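Local coordinates for oligopeptide ABC transporter OppAIV (Borrelia burgdorferi B31, PDB 4GL8), which probably binds oligopeptides outside the cell membrane and hands them to an ABC transporter for uptake, at residues A[258-263]-A[507-512]; A[316-321]-A[386-391]; A[463-468]-A[472-477]. One frame throughout, in Å; residues are numbered along the deposited sequence.

In the fold
From the N terminus, strand 31-35 comes first in the chain and pairs with strand 261-263. Contact 1 opens there, at 258-263, and closes near the C terminus at 507-512, tying strand 261-263 to the C-terminal segment around strand 509-510, so its loop encloses both other contacts. Within it, contact 2 packs helix 315-323 against helix 380-397 and closes before contact 3 begins. Contact 3 is the most local: helix 456-466 ends within 463-468 and a short turn leads back into helix 471-489. No two contacts touch; the nearest atoms of contacts 1 and 2 are about 17 Å apart, and the centres of contacts 1 and 3 lie about 43 Å apart, on opposite sides of the chain's centre.

Contact 1 (A[258-263]-A[507-512]); sequences ELDAIF and DKWKGW
The touching parts of the two backbones, 260-263 and 508-512, run in roughly the same direction, 29° apart, and come nearest at Asp-260 and Lys-508, whose CA atoms are 8.2 Å apart, so side chains alone bridge the gap. In this family 5 solute-binding protein the contact joins strand 261-263, which pairs with strands 31-35 and 492-504, to the C-terminal segment that follows strand 492-504. One carboxylate oxygen carries the polar half. Lys-508 NZ forms a salt bridge with Asp-260 OD1 at 3.0 Å, the ammonium arriving nearly in line with the C-O bond. The same oxygen accepts a hydrogen bond from Trp-509 NE1 at 2.8 Å, with an N-H...O angle of 156°. That indole stands almost upright on the carboxylate, the planes 85° apart; its N-H comes from above the carboxylate plane, while OD1 lies close to the plane of the ring, at its edge. Lys-508 bends at its third torsion to bring NZ back to the acid. The other oxygen, OD2, is bonded to the backbone N of Lys-33, so both ends of this buried carboxylate are held, and the nearby ammonium would probably favour its ionised form. Farther along, aromatic packing takes over: Phe-263 and Trp-512 lie near parallel but slid apart, so the rings barely overlap, the phenyl and five-membered ring centroids 4.9 Å apart. Phe-520 and Tyr-502 meet both rings. Phe-263 CZ sits over one face of the indole, toward its rim, 3.5 Å from Trp-512 NE1.

Contact 2 (A[316-321]-A[386-391]); sequences KTLTES and AEFIQN
Phe-388 is the residue of 386-391 that reaches across to Thr-317 and Leu-318. Before it in sequence, Ala-386 turns to Leu-403 and to Tyr-291, where helix 380-397 lies on strands 401-406 and 287-293. Phe-388 extends its CG anti to the backbone N (chi1 178°), and the ring lands on the turn carrying Thr-317 and Leu-318, where the backbones come nearest: the CA atoms of Leu-318 and Phe-388 are 7.4 Å apart. One face of the ring receives Leu-318, its CA above the ring and its CB 3.6 Å from Phe-388 CE2; the leucine methyl CD1 reaches Phe-388 CD2 at 3.8 Å. Thr-317 comes from an oblique direction with its methyl, CG2 standing 3.6 Å from Phe-388 CE1. This is helix-to-helix packing between 315-323 and 380-397 in the solute-binding fold, made through one aromatic side chain. The threonine hydroxyl is engaged otherwise, OG1 being hydrogen-bonded to Asp-314 OD2, which probably helps fix the rotamer that turns CG2 to the phenyl. Next, Ile-389 adds only a small area here and instead packs on Ile-313, Tyr-291 and Leu-495.

Contact 3 (A[463-468]-A[472-477]); sequences IKSDNE and FKRQEI
Apolar contact between 463-468 and 472-477 centres on Ile-477, which sits among Lys-464, Ser-465 and Glu-468. Its CG2 branch lies against Ser-465, 4.0 Å from that residue's CB, while CD1 of Ile-477 reaches the Lys-464 CE methylene, also at 4.0 Å. The lysine chain crosses the isoleucine at about a right angle, bent at chi3 and chi4 so that CE comes over the isoleucine end. Glu-468 brings its own methylenes in: CG is 3.6 Å from Lys-473 CB. Its CG is anti to the backbone N and the chain then folds at chi2 (51°), which brings the carboxylate across the lysine stem, near CB and CD. The two segments belong to an alpha-alpha hairpin, helix 456-466 ending as Asn-467 leaves helical angles and helix 471-489 starting a few residues on; Asp-470 OD1 accepts from Lys-473 N near that start. Arg-474 runs extended from CG to NE past the end of the first helix, its CD 3.5 Å from Ser-465 O, and this carbonyl oxygen lies at the edge of the guanidinium, near its plane. Polar linkage is made through water. Water 1 donates to Ser-465 OG and to Asp-466 OD1 and accepts from Arg-474 NH2 at 3.0 Å, so a single molecule joins both helices. The serine hydroxyl is also bonded to Leu-462 O, and the same Arg-474 NH2 forms a salt bridge with Asp-433. Water 2 donates to Glu-468 OE2 at 2.7 Å and accepts only weakly from Lys-473 NZ; OE2 has a further partner in the backbone N of Asp-470.

Contact 1 (A[258-263]-A[507-512])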
loop_
_atom_site.group_PDB
_atom_site.type_symbol
_atom_site.label_atom_id
_atom_site.label_comp_id
_atom_site.label_asym_id
_atom_site.label_seq_id
_atom_site.Cartn_x
_atom_site.Cartn_y
_atom_site.Cartn_z
ATOM N N GLU A 258 -22.497 -0.237 -17.678
ATOM C CA GLU A 258 -22.329 -1.532 -16.968
ATOM C C GLU A 258 -21.341 -1.441 -15.784
ATOM O O GLU A 258 -21.049 -2.448 -15.099
ATOM C CB GLU A 258 -21.797 -2.616 -17.896
ATOM C CG GLU A 258 -22.502 -2.870 -19.224
ATOM C CD GLU A 258 -21.620 -3.732 -20.152
ATOM O OE1 GLU A 258 -20.953 -4.643 -19.630
ATOM O OE2 GLU A 258 -21.559 -3.506 -21.387
ATOM N N LEU A 259 -20.769 -0.258 -15.587
ATOM C CA LEU A 259 -19.968 0.010 -14.407
ATOM C C LEU A 259 -20.356 1.383 -13.868
ATOM O O LEU A 259 -20.533 2.316 -14.624
ATOM C CB LEU A 259 -18.467 -0.042 -14.717
ATOM C CG LEU A 259 -17.847 -1.423 -15.013
ATOM C CD1 LEU A 259 -16.407 -1.256 -15.459
ATOM C CD2 LEU A 259 -17.875 -2.343 -13.813
ATOM N N ASP A 260 -20.470 1.484 -12.555
ATOM C CA ASP A 260 -20.713 2.743 -11.897
ATOM C C ASP A 260 -19.425 3.514 -11.683
ATOM O O ASP A 260 -19.464 4.724 -11.425
ATOM C CB ASP A 260 -21.417 2.490 -10.561
ATOM C CG ASP A 260 -22.742 1.777 -10.749
ATOM O OD1 ASP A 260 -23.710 2.437 -11.120
ATOM O OD2 ASP A 260 -22.805 0.547 -10.592
ATOM N N ALA A 261 -18.286 2.827 -11.761
ATOM C CA ALA A 261 -17.007 3.481 -11.495
ATOM C C ALA A 261 -15.823 2.672 -11.943
ATOM O O ALA A 261 -15.889 1.443 -12.026
ATOM C CB ALA A 261 -16.871 3.775 -10.011
ATOM N N ILE A 262 -14.726 3.371 -12.209
ATOM C CA ILE A 262 -13.437 2.764 -12.485
ATOM C C ILE A 262 -12.392 3.485 -11.627
ATOM O O ILE A 262 -12.165 4.685 -11.792
ATOM C CB ILE A 262 -13.062 2.874 -13.978
ATOM C CG1 ILE A 262 -14.079 2.151 -14.846
ATOM C CG2 ILE A 262 -11.715 2.230 -14.249
ATOM C CD1 ILE A 262 -13.812 2.260 -16.336
ATOM N N PHE A 263 -11.749 2.767 -10.714
ATOM C CA PHE A 263 -10.752 3.375 -9.829
ATOM C C PHE A 263 -9.379 3.101 -10.403
ATOM O O PHE A 263 -8.987 1.959 -10.561
ATOM C CB PHE A 263 -10.868 2.811 -8.402
ATOM C CG PHE A 263 -12.054 3.334 -7.612
ATOM C CD1 PHE A 263 -13.042 4.139 -8.206
ATOM C CD2 PHE A 263 -12.193 2.999 -6.263
ATOM C CE1 PHE A 263 -14.107 4.620 -7.459
ATOM C CE2 PHE A 263 -13.258 3.478 -5.519
ATOM C CZ PHE A 263 -14.222 4.282 -6.113
ATOM N N ASP A 507 -23.772 11.470 -11.564
ATOM C CA ASP A 507 -25.196 11.660 -11.886
ATOM C C ASP A 507 -26.156 10.621 -11.250
ATOM O O ASP A 507 -27.372 10.840 -11.218
ATOM C CB ASP A 507 -25.382 11.616 -13.401
ATOM C CG ASP A 507 -24.977 10.273 -13.984
ATOM O OD1 ASP A 507 -23.886 9.765 -13.619
ATOM O OD2 ASP A 507 -25.763 9.714 -14.774
ATOM N N LYS A 508 -25.617 9.492 -10.785
ATOM C CA LYS A 508 -26.401 8.421 -10.154
ATOM C C LYS A 508 -26.142 8.326 -8.649
ATOM O O LYS A 508 -27.053 8.042 -7.871
ATOM C CB LYS A 508 -26.020 7.059 -10.742
ATOM C CG LYS A 508 -26.510 6.792 -12.147
ATOM C CD LYS A 508 -26.025 5.416 -12.631
ATOM C CE LYS A 508 -26.852 4.245 -12.089
ATOM N NZ LYS A 508 -26.291 2.909 -12.475
ATOM N N TRP A 509 -24.883 8.509 -8.254
ATOM C CA TRP A 509 -24.474 8.326 -6.883
ATOM C C TRP A 509 -23.849 9.564 -6.244
ATOM O O TRP A 509 -23.326 10.447 -6.932
ATOM C CB TRP A 509 -23.469 7.194 -6.822
ATOM C CG TRP A 509 -23.913 5.968 -7.555
ATOM C CD1 TRP A 509 -23.562 5.600 -8.818
ATOM C CD2 TRP A 509 -24.791 4.968 -7.079
ATOM N NE1 TRP A 509 -24.155 4.413 -9.149
ATOM C CE2 TRP A 509 -24.917 4.004 -8.093
ATOM C CE3 TRP A 509 -25.480 4.779 -5.881
ATOM C CZ2 TRP A 509 -25.694 2.868 -7.944
ATOM C CZ3 TRP A 509 -26.260 3.648 -5.737
ATOM C CH2 TRP A 509 -26.360 2.708 -6.756
ATOM N N LYS A 510 -23.921 9.604 -4.915
ATOM C CA LYS A 510 -23.131 10.503 -4.104
ATOM C C LYS A 510 -22.498 9.675 -2.996
ATOM O O LYS A 510 -22.752 8.466 -2.899
ATOM C CB LYS A 510 -24.007 11.601 -3.502
ATOM C CG LYS A 510 -25.121 11.118 -2.575
ATOM C CD LYS A 510 -25.867 12.309 -1.985
ATOM C CE LYS A 510 -27.119 11.876 -1.242
ATOM N NZ LYS A 510 -27.919 13.049 -0.796
ATOM N N GLY A 511 -21.691 10.334 -2.172
ATOM C CA GLY A 511 -21.115 9.716 -0.992
ATOM C C GLY A 511 -19.726 9.140 -1.148
ATOM O O GLY A 511 -19.280 8.370 -0.269
ATOM N N TRP A 512 -19.065 9.474 -2.259
ATOM C CA TRP A 512 -17.683 9.112 -2.518
ATOM C C TRP A 512 -16.880 10.298 -3.046
ATOM O O TRP A 512 -17.370 11.120 -3.798
ATOM C CB TRP A 512 -17.575 7.988 -3.533
ATOM C CG TRP A 512 -16.139 7.700 -3.918
ATOM C CD1 TRP A 512 -15.255 6.906 -3.254
ATOM C CD2 TRP A 512 -15.428 8.238 -5.037
ATOM N NE1 TRP A 512 -14.033 6.923 -3.878
ATOM C CE2 TRP A 512 -14.116 7.727 -4.983
ATOM C CE3 TRP A 512 -15.777 9.107 -6.083
ATOM C CZ2 TRP A 512 -13.140 8.049 -5.944
ATOM C CZ3 TRP A 512 -14.815 9.424 -7.032
ATOM C CH2 TRP A 512 -13.508 8.894 -6.953
#

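Contact 2 (A[316-321]-A[386-391])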
loop_
_atom_site.group_PDB
_atom_site.type_symbol
_atom_site.label_atom_id
_atom_site.label_comp_id
_atom_site.label_asym_id
_atom_site.label_seq_id
_atom_site.Cartn_x
_atom_site.Cartn_y
_atom_site.Cartn_z
ATOM N N LYS A 316 10.343 14.465 -15.984
ATOM C CA LYS A 316 9.346 15.458 -16.394
ATOM C C LYS A 316 8.574 14.998 -17.634
ATOM O O LYS A 316 7.348 15.121 -17.695
ATOM C CB LYS A 316 9.988 16.819 -16.668
ATOM N N THR A 317 9.287 14.483 -18.626
ATOM C CA THR A 317 8.633 13.996 -19.843
ATOM C C THR A 317 7.713 12.815 -19.514
ATOM O O THR A 317 6.640 12.694 -20.092
ATOM C CB THR A 317 9.685 13.590 -20.882
ATOM O OG1 THR A 317 10.335 14.769 -21.345
ATOM C CG2 THR A 317 9.082 12.858 -22.058
ATOM N N LEU A 318 8.124 11.982 -18.553
ATOM C CA LEU A 318 7.298 10.849 -18.136
ATOM C C LEU A 318 5.970 11.329 -17.559
ATOM O O LEU A 318 4.913 10.810 -17.924
ATOM C CB LEU A 318 8.018 9.954 -17.135
ATOM C CG LEU A 318 7.190 8.816 -16.497
ATOM C CD1 LEU A 318 6.642 7.828 -17.537
ATOM C CD2 LEU A 318 8.015 8.057 -15.474
ATOM N N THR A 319 6.009 12.315 -16.670
ATOM C CA THR A 319 4.771 12.814 -16.069
ATOM C C THR A 319 3.940 13.661 -17.061
ATOM O O THR A 319 2.722 13.573 -17.039
ATOM C CB THR A 319 4.982 13.565 -14.730
ATOM O OG1 THR A 319 5.913 14.620 -14.907
ATOM C CG2 THR A 319 5.521 12.644 -13.684
ATOM N N GLU A 320 4.568 14.433 -17.947
ATOM C CA GLU A 320 3.794 15.340 -18.820
ATOM C C GLU A 320 3.349 14.772 -20.177
ATOM O O GLU A 320 2.371 15.252 -20.750
ATOM C CB GLU A 320 4.550 16.642 -19.034
ATOM C CG GLU A 320 4.888 17.333 -17.722
ATOM C CD GLU A 320 5.586 18.662 -17.910
ATOM O OE1 GLU A 320 6.225 18.878 -18.976
ATOM O OE2 GLU A 320 5.486 19.482 -16.970
ATOM N N SER A 321 4.052 13.766 -20.689
ATOM C CA SER A 321 3.752 13.205 -22.012
ATOM C C SER A 321 3.263 11.762 -21.967
ATOM O O SER A 321 2.562 11.332 -22.866
ATOM C CB SER A 321 4.982 13.300 -22.919
ATOM N N ALA A 386 6.732 1.310 -18.667
ATOM C CA ALA A 386 7.899 0.426 -18.912
ATOM C C ALA A 386 8.522 0.609 -20.292
ATOM O O ALA A 386 9.741 0.560 -20.443
ATOM C CB ALA A 386 7.512 -1.030 -18.705
ATOM N N GLU A 387 7.680 0.833 -21.300
ATOM C CA GLU A 387 8.141 1.099 -22.658
ATOM C C GLU A 387 8.882 2.431 -22.759
ATOM O O GLU A 387 9.884 2.526 -23.482
ATOM C CB GLU A 387 6.971 1.011 -23.668
ATOM C CG GLU A 387 6.679 -0.446 -24.064
ATOM C CD GLU A 387 5.383 -0.664 -24.847
ATOM O OE1 GLU A 387 4.693 0.308 -25.172
ATOM O OE2 GLU A 387 5.017 -1.830 -25.113
ATOM N N PHE A 388 8.397 3.455 -22.049
ATOM C CA PHE A 388 9.122 4.739 -21.972
ATOM C C PHE A 388 10.485 4.551 -21.302
ATOM O O PHE A 388 11.480 5.058 -21.785
ATOM C CB PHE A 388 8.322 5.752 -21.171
ATOM C CG PHE A 388 9.003 7.084 -20.990
ATOM C CD1 PHE A 388 8.932 8.056 -21.976
ATOM C CD2 PHE A 388 9.651 7.400 -19.794
ATOM C CE1 PHE A 388 9.519 9.301 -21.797
ATOM C CE2 PHE A 388 10.243 8.639 -19.609
ATOM C CZ PHE A 388 10.180 9.593 -20.615
ATOM N N ILE A 389 10.519 3.818 -20.192
ATOM C CA ILE A 389 11.769 3.584 -19.471
ATOM C C ILE A 389 12.737 2.824 -20.382
ATOM O O ILE A 389 13.903 3.162 -20.472
ATOM C CB ILE A 389 11.566 2.752 -18.182
ATOM C CG1 ILE A 389 10.509 3.357 -17.254
ATOM C CG2 ILE A 389 12.900 2.548 -17.452
ATOM C CD1 ILE A 389 10.998 4.440 -16.362
ATOM N N GLN A 390 12.233 1.800 -21.068
ATOM C CA GLN A 390 13.062 0.999 -21.960
ATOM C C GLN A 390 13.749 1.876 -22.995
ATOM O O GLN A 390 14.958 1.751 -23.221
ATOM C CB GLN A 390 12.207 -0.046 -22.677
ATOM C CG GLN A 390 12.951 -0.829 -23.740
ATOM C CD GLN A 390 12.087 -1.893 -24.392
ATOM O OE1 GLN A 390 11.019 -1.603 -24.913
ATOM N NE2 GLN A 390 12.572 -3.129 -24.392
ATOM N N ASN A 391 12.939 2.751 -23.606
ATOM C CA ASN A 391 13.378 3.716 -24.591
ATOM C C ASN A 391 14.341 4.774 -24.057
ATOM O O ASN A 391 15.219 5.219 -24.786
ATOM C CB ASN A 391 12.155 4.419 -25.219
ATOM C CG ASN A 391 12.542 5.445 -26.264
ATOM O OD1 ASN A 391 12.861 6.607 -25.967
ATOM N ND2 ASN A 391 12.514 5.025 -27.495
#

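Contact 3 (A[463-468]-A[472-477])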
loop_
_atom_site.group_PDB
_atom_site.type_symbol
_atom_site.label_atom_id
_atom_site.label_comp_id
_atom_site.label_asym_id
_atom_site.label_seq_id
_atom_site.Cartn_x
_atom_site.Cartn_y
_atom_site.Cartn_z
ATOM N N ILE A 463 16.375 3.727 13.422
ATOM C CA ILE A 463 16.262 3.378 14.849
ATOM C C ILE A 463 16.287 4.666 15.649
ATOM O O ILE A 463 15.477 4.860 16.537
ATOM C CB ILE A 463 17.413 2.465 15.362
ATOM C CG1 ILE A 463 17.485 1.121 14.603
ATOM C CG2 ILE A 463 17.269 2.138 16.860
ATOM C CD1 ILE A 463 16.193 0.363 14.613
ATOM N N LYS A 464 17.214 5.554 15.322
ATOM C CA LYS A 464 17.322 6.846 16.030
ATOM C C LYS A 464 16.045 7.677 15.962
ATOM O O LYS A 464 15.569 8.232 16.963
ATOM C CB LYS A 464 18.468 7.682 15.453
ATOM C CG LYS A 464 19.754 7.629 16.249
ATOM C CD LYS A 464 20.791 8.631 15.717
ATOM C CE LYS A 464 20.323 10.038 15.977
ATOM N NZ LYS A 464 21.410 10.937 16.484
ATOM N N SER A 465 15.499 7.775 14.761
ATOM C CA SER A 465 14.240 8.472 14.606
ATOM C C SER A 465 13.102 7.876 15.477
ATOM O O SER A 465 12.283 8.642 15.974
ATOM C CB SER A 465 13.853 8.584 13.134
ATOM O OG SER A 465 13.268 7.418 12.643
ATOM N N ASP A 466 13.079 6.558 15.698
ATOM C CA ASP A 466 12.039 5.955 16.515
ATOM C C ASP A 466 12.163 6.402 17.945
ATOM O O ASP A 466 11.163 6.475 18.660
ATOM C CB ASP A 466 12.077 4.418 16.504
ATOM C CG ASP A 466 11.691 3.818 15.177
ATOM O OD1 ASP A 466 10.895 4.441 14.434
ATOM O OD2 ASP A 466 12.177 2.691 14.886
ATOM N N ASN A 467 13.386 6.709 18.366
ATOM C CA ASN A 467 13.647 7.137 19.745
ATOM C C ASN A 467 13.742 8.667 19.984
ATOM O O ASN A 467 14.123 9.123 21.078
ATOM C CB ASN A 467 14.928 6.432 20.216
ATOM C CG ASN A 467 14.765 4.909 20.298
ATOM O OD1 ASN A 467 15.487 4.167 19.657
ATOM N ND2 ASN A 467 13.809 4.450 21.089
ATOM N N GLU A 468 13.413 9.464 18.982
ATOM C CA GLU A 468 13.538 10.920 19.110
ATOM C C GLU A 468 12.132 11.519 19.163
ATOM O O GLU A 468 11.377 11.456 18.195
ATOM C CB GLU A 468 14.334 11.485 17.946
ATOM C CG GLU A 468 14.503 12.993 17.935
ATOM C CD GLU A 468 15.024 13.524 19.253
ATOM O OE1 GLU A 468 16.229 13.296 19.589
ATOM O OE2 GLU A 468 14.208 14.139 19.964
ATOM N N PHE A 472 11.128 18.020 15.328
ATOM C CA PHE A 472 12.004 18.700 14.387
ATOM C C PHE A 472 13.372 18.027 14.291
ATOM O O PHE A 472 13.936 17.944 13.200
ATOM C CB PHE A 472 12.030 20.200 14.690
ATOM C CG PHE A 472 10.645 20.819 14.634
ATOM C CD1 PHE A 472 9.967 20.933 13.402
ATOM C CD2 PHE A 472 9.981 21.223 15.798
ATOM C CE1 PHE A 472 8.674 21.461 13.334
ATOM C CE2 PHE A 472 8.694 21.746 15.735
ATOM C CZ PHE A 472 8.040 21.868 14.501
ATOM N N LYS A 473 13.871 17.506 15.414
ATOM C CA LYS A 473 15.074 16.671 15.413
ATOM C C LYS A 473 14.859 15.390 14.610
ATOM O O LYS A 473 15.740 14.983 13.857
ATOM C CB LYS A 473 15.478 16.278 16.831
ATOM C CG LYS A 473 16.576 17.129 17.443
ATOM C CD LYS A 473 16.422 17.191 18.957
ATOM C CE LYS A 473 17.747 17.397 19.663
ATOM N NZ LYS A 473 17.533 18.046 20.989
ATOM N N ARG A 474 13.695 14.763 14.811
ATOM C CA ARG A 474 13.308 13.548 14.094
ATOM C C ARG A 474 13.269 13.804 12.589
ATOM O O ARG A 474 13.808 13.030 11.803
ATOM C CB ARG A 474 11.952 13.063 14.583
ATOM C CG ARG A 474 11.522 11.723 13.970
ATOM C CD ARG A 474 10.288 11.130 14.646
ATOM N NE ARG A 474 9.818 9.996 13.863
ATOM C CZ ARG A 474 8.920 10.059 12.876
ATOM N NH1 ARG A 474 8.325 11.209 12.539
ATOM N NH2 ARG A 474 8.623 8.959 12.222
ATOM N N GLN A 475 12.637 14.915 12.215
ATOM C CA GLN A 475 12.607 15.350 10.823
ATOM C C GLN A 475 14.025 15.361 10.234
ATOM O O GLN A 475 14.223 14.877 9.119
ATOM C CB GLN A 475 11.989 16.750 10.688
ATOM C CG GLN A 475 11.717 17.123 9.242
ATOM C CD GLN A 475 11.355 18.593 9.028
ATOM O OE1 GLN A 475 11.303 19.398 9.971
ATOM N NE2 GLN A 475 11.090 18.944 7.766
ATOM N N GLU A 476 14.998 15.903 10.978
ATOM C CA GLU A 476 16.359 16.039 10.438
ATOM C C GLU A 476 17.024 14.674 10.307
ATOM O O GLU A 476 17.708 14.411 9.329
ATOM C CB GLU A 476 17.254 16.938 11.301
ATOM C CG GLU A 476 16.915 18.423 11.249
ATOM C CD GLU A 476 16.959 19.020 9.843
ATOM O OE1 GLU A 476 18.042 18.917 9.205
ATOM O OE2 GLU A 476 15.911 19.594 9.390
ATOM N N ILE A 477 16.843 13.818 11.306
ATOM C CA ILE A 477 17.337 12.446 11.202
ATOM C C ILE A 477 16.744 11.744 9.966
ATOM O O ILE A 477 17.480 11.120 9.187
ATOM C CB ILE A 477 17.021 11.669 12.474
ATOM C CG1 ILE A 477 17.750 12.276 13.683
ATOM C CG2 ILE A 477 17.396 10.200 12.334
ATOM C CD1 ILE A 477 17.028 12.013 14.982
HETATM O O HOH W 1 10.656 7.035 13.205
HETATM O O HOH W 2 15.066 15.819 21.872
#